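Local coordinates for protein transaminase (Bacillus megaterium, PDB 5G0A) that probably catalyses pyridoxal-5'-phosphate-dependent transfer of amino groups with S selectivity, as a class-III omega-transaminase, at residues B[279-284]-B[346-351]. Residues are numbered along the deposited sequence; the frame is centred on the assembly and turned at random.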
ATOM      1  N   GLY B 279       0.117  35.952 -16.547  1.00 27.20           N
ATOM      2  CA  GLY B 279       0.668  37.313 -16.743  1.00 29.89           C
ATOM      3  C   GLY B 279       2.066  37.528 -16.198  1.00 31.52           C
ATOM      4  O   GLY B 279       2.567  38.661 -16.180  1.00 32.28           O
ATOM      5  N   LYS B 280       2.683  36.445 -15.712  1.00 27.86           N
ATOM      6  CA  LYS B 280       4.114  36.384 -15.420  1.00 28.19           C
ATOM      7  C   LYS B 280       4.601  35.078 -16.047  1.00 26.08           C
ATOM      8  O   LYS B 280       3.768  34.283 -16.514  1.00 25.54           O
ATOM      9  CB  LYS B 280       4.376  36.399 -13.907  1.00 30.95           C
ATOM     10  CG  LYS B 280       4.025  37.732 -13.240  1.00 31.70           C
ATOM     11  CD  LYS B 280       4.447  37.780 -11.780  1.00 34.23           C
ATOM     12  CE  LYS B 280       4.175  39.172 -11.192  1.00 35.26           C
ATOM     13  NZ  LYS B 280       5.199  40.171 -11.641  1.00 33.27           N
ATOM     14  N   TRP B 281       5.910  34.865 -16.102  1.00 25.55           N
ATOM     15  CA  TRP B 281       6.422  33.613 -16.702  1.00 23.91           C
ATOM     16  C   TRP B 281       5.808  32.398 -15.994  1.00 25.34           C
ATOM     17  O   TRP B 281       5.312  31.474 -16.651  1.00 25.65           O
ATOM     18  CB  TRP B 281       7.930  33.551 -16.703  1.00 24.50           C
ATOM     19  CG  TRP B 281       8.493  34.300 -17.891  1.00 27.87           C
ATOM     20  CD1 TRP B 281       9.128  35.513 -17.863  1.00 28.35           C
ATOM     21  CD2 TRP B 281       8.445  33.898 -19.270  1.00 27.93           C
ATOM     22  NE1 TRP B 281       9.480  35.900 -19.151  1.00 30.77           N
ATOM     23  CE2 TRP B 281       9.098  34.917 -20.028  1.00 29.17           C
ATOM     24  CE3 TRP B 281       7.936  32.777 -19.942  1.00 30.04           C
ATOM     25  CZ2 TRP B 281       9.234  34.849 -21.413  1.00 31.28           C
ATOM     26  CZ3 TRP B 281       8.081  32.706 -21.336  1.00 30.01           C
ATOM     27  CH2 TRP B 281       8.723  33.734 -22.052  1.00 32.56           C
ATOM     28  N   PHE B 282       5.801  32.432 -14.660  1.00 25.06           N
ATOM     29  CA  PHE B 282       5.229  31.317 -13.879  1.00 25.82           C
ATOM     30  C   PHE B 282       4.327  31.800 -12.759  1.00 26.58           C
ATOM     31  O   PHE B 282       4.533  32.887 -12.214  1.00 25.98           O
ATOM     32  CB  PHE B 282       6.342  30.452 -13.299  1.00 26.40           C
ATOM     33  CG  PHE B 282       7.138  29.741 -14.339  1.00 24.56           C
ATOM     34  CD1 PHE B 282       6.628  28.596 -14.936  1.00 25.48           C
ATOM     35  CD2 PHE B 282       8.376  30.218 -14.746  1.00 26.38           C
ATOM     36  CE1 PHE B 282       7.368  27.917 -15.919  1.00 24.39           C
ATOM     37  CE2 PHE B 282       9.120  29.552 -15.712  1.00 25.95           C
ATOM     38  CZ  PHE B 282       8.607  28.416 -16.316  1.00 27.53           C
ATOM     39  N   GLY B 283       3.324  30.987 -12.432  1.00 26.24           N
ATOM     40  CA  GLY B 283       2.342  31.322 -11.399  1.00 26.11           C
ATOM     41  C   GLY B 283       2.966  31.660 -10.059  1.00 24.88           C
ATOM     42  O   GLY B 283       2.497  32.593  -9.388  1.00 25.41           O
ATOM     43  N   TYR B 284       4.005  30.931  -9.661  1.00 24.60           N
ATOM     44  CA  TYR B 284       4.624  31.168  -8.337  1.00 24.48           C
ATOM     45  C   TYR B 284       5.228  32.565  -8.231  1.00 25.63           C
ATOM     46  O   TYR B 284       5.431  33.070  -7.128  1.00 27.63           O
ATOM     47  CB  TYR B 284       5.684  30.102  -7.955  1.00 24.06           C
ATOM     48  CG  TYR B 284       6.990  30.178  -8.730  1.00 24.49           C
ATOM     49  CD1 TYR B 284       8.022  31.036  -8.318  1.00 23.57           C
ATOM     50  CD2 TYR B 284       7.200  29.381  -9.862  1.00 22.59           C
ATOM     51  CE1 TYR B 284       9.213  31.102  -9.009  1.00 24.41           C
ATOM     52  CE2 TYR B 284       8.399  29.438 -10.573  1.00 23.83           C
ATOM     53  CZ  TYR B 284       9.389  30.322 -10.147  1.00 24.17           C
ATOM     54  OH  TYR B 284      10.576  30.391 -10.822  1.00 26.37           O
ATOM     55  N   GLU B 346      10.798  31.003 -27.928  1.00 26.95           N
ATOM     56  CA  GLU B 346      11.468  32.120 -28.638  1.00 28.65           C
ATOM     57  C   GLU B 346      10.443  33.136 -29.092  1.00 29.51           C
ATOM     58  O   GLU B 346      10.665  34.339 -28.951  1.00 32.10           O
ATOM     59  CB  GLU B 346      12.302  31.600 -29.809  1.00 30.57           C
ATOM     60  CG  GLU B 346      13.628  31.023 -29.329  1.00 31.61           C
ATOM     61  CD  GLU B 346      14.297  30.150 -30.359  1.00 36.31           C
ATOM     62  OE1 GLU B 346      13.679  29.873 -31.405  1.00 39.05           O
ATOM     63  OE2 GLU B 346      15.438  29.729 -30.108  1.00 41.00           O
ATOM     64  N   VAL B 347       9.313  32.651 -29.620  1.00 28.74           N
ATOM     65  CA  VAL B 347       8.214  33.533 -30.040  1.00 28.58           C
ATOM     66  C   VAL B 347       7.595  34.274 -28.850  1.00 30.51           C
ATOM     67  O   VAL B 347       7.362  35.489 -28.903  1.00 28.85           O
ATOM     68  CB  VAL B 347       7.117  32.770 -30.839  1.00 30.84           C
ATOM     69  CG1 VAL B 347       5.948  33.702 -31.163  1.00 32.00           C
ATOM     70  CG2 VAL B 347       7.688  32.179 -32.124  1.00 30.89           C
ATOM     71  N   MET B 348       7.316  33.525 -27.780  1.00 28.33           N
ATOM     72  CA  MET B 348       6.817  34.091 -26.541  1.00 29.94           C
ATOM     73  C   MET B 348       7.722  35.229 -26.036  1.00 29.45           C
ATOM     74  O   MET B 348       7.229  36.277 -25.647  1.00 34.25           O
ATOM     75  CB  MET B 348       6.696  32.969 -25.505  1.00 30.17           C
ATOM     76  CG  MET B 348       5.414  33.014 -24.720  1.00 32.98           C
ATOM     77  SD  MET B 348       5.312  31.601 -23.614  1.00 32.54           S
ATOM     78  CE  MET B 348       4.067  30.602 -24.455  1.00 28.17           C
ATOM     79  N   MET B 349       9.037  35.035 -26.058  1.00 29.72           N
ATOM     80  CA  MET B 349       9.980  36.057 -25.604  1.00 32.86           C
ATOM     81  C   MET B 349      10.051  37.254 -26.563  1.00 33.89           C
ATOM     82  O   MET B 349       9.972  38.418 -26.136  1.00 35.20           O
ATOM     83  CB  MET B 349      11.382  35.464 -25.411  1.00 35.06           C
ATOM     84  CG  MET B 349      11.517  34.531 -24.207  1.00 37.37           C
ATOM     85  SD  MET B 349      13.210  33.950 -23.961  1.00 41.08           S
ATOM     86  CE  MET B 349      13.443  33.007 -25.467  1.00 37.69           C
ATOM     87  N   GLU B 350      10.203  36.961 -27.851  1.00 36.44           N
ATOM     88  CA  GLU B 350      10.436  38.002 -28.864  1.00 37.31           C
ATOM     89  C   GLU B 350       9.227  38.924 -29.042  1.00 37.35           C
ATOM     90  O   GLU B 350       9.391  40.124 -29.323  1.00 34.73           O
ATOM     91  CB  GLU B 350      10.845  37.373 -30.202  1.00 40.91           C
ATOM     92  CG  GLU B 350       9.710  37.210 -31.200  1.00 46.45           C
ATOM     93  CD  GLU B 350       9.993  36.216 -32.312  1.00 51.64           C
ATOM     94  OE1 GLU B 350      11.130  35.709 -32.407  1.00 52.31           O
ATOM     95  OE2 GLU B 350       9.054  35.940 -33.092  1.00 54.96           O
ATOM     96  N   GLU B 351       8.019  38.371 -28.887  1.00 33.02           N
ATOM     97  CA  GLU B 351       6.790  39.129 -29.110  1.00 32.80           C
ATOM     98  C   GLU B 351       6.140  39.570 -27.814  1.00 31.82           C
ATOM     99  O   GLU B 351       5.044  40.137 -27.821  1.00 31.28           O
ATOM    100  CB  GLU B 351       5.798  38.351 -29.984  1.00 33.75           C
ATOM    101  CG  GLU B 351       6.377  38.000 -31.355  1.00 38.96           C
ATOM    102  CD  GLU B 351       5.369  37.415 -32.332  1.00 43.30           C
ATOM    103  OE1 GLU B 351       4.154  37.439 -32.058  1.00 42.88           O
ATOM    104  OE2 GLU B 351       5.809  36.924 -33.396  1.00 48.08           O
TER
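W281 meets two consecutive methionines, M348 and M349, and the trio is a worked example of how one indole can tie a loop to a helix through apolar contact and a Met-aromatic approach. In this class-III aminotransferase, a fold type I PLP enzyme, the tryptophan sits in the loop between strands 265-269 and 293-296, while the methionines belong to the last turn of helix 335-350. The backbones stay well apart, with CA of W281 9.9 Å from CA of M348, and the benzo end of the indole bridges the interval. Two torsions explain the reach: chi1 of -83° places CG of W281 beside the backbone N, anti to the carbonyl carbon, and with chi2 near 107° the six-membered ring extends to the helix. The side chains of W281 and M348 run past each other head to tail. SD of M348 lies 4.9 Å from the centroid of that ring, 64° off its normal, an oblique approach. The M349 side chain runs roughly perpendicular to the indole and presents its CG methylene to the CZ2-CH2 bond. I105 of helix 92-105 and V354 of helix 353-374 also touch the tryptophan, while I100 and D104 touch M349, so the contact lies where three helices converge on the loop. Cutting W281 back to an alanine is likely to leave the M348 sulfur without its aromatic neighbour and a gap beside CG of M349. At the ring's far end, CZ3 of W281 lies 3.8 Å from SD of M348, while CH2 and CZ2 each lie 3.6 Å from CG of M349.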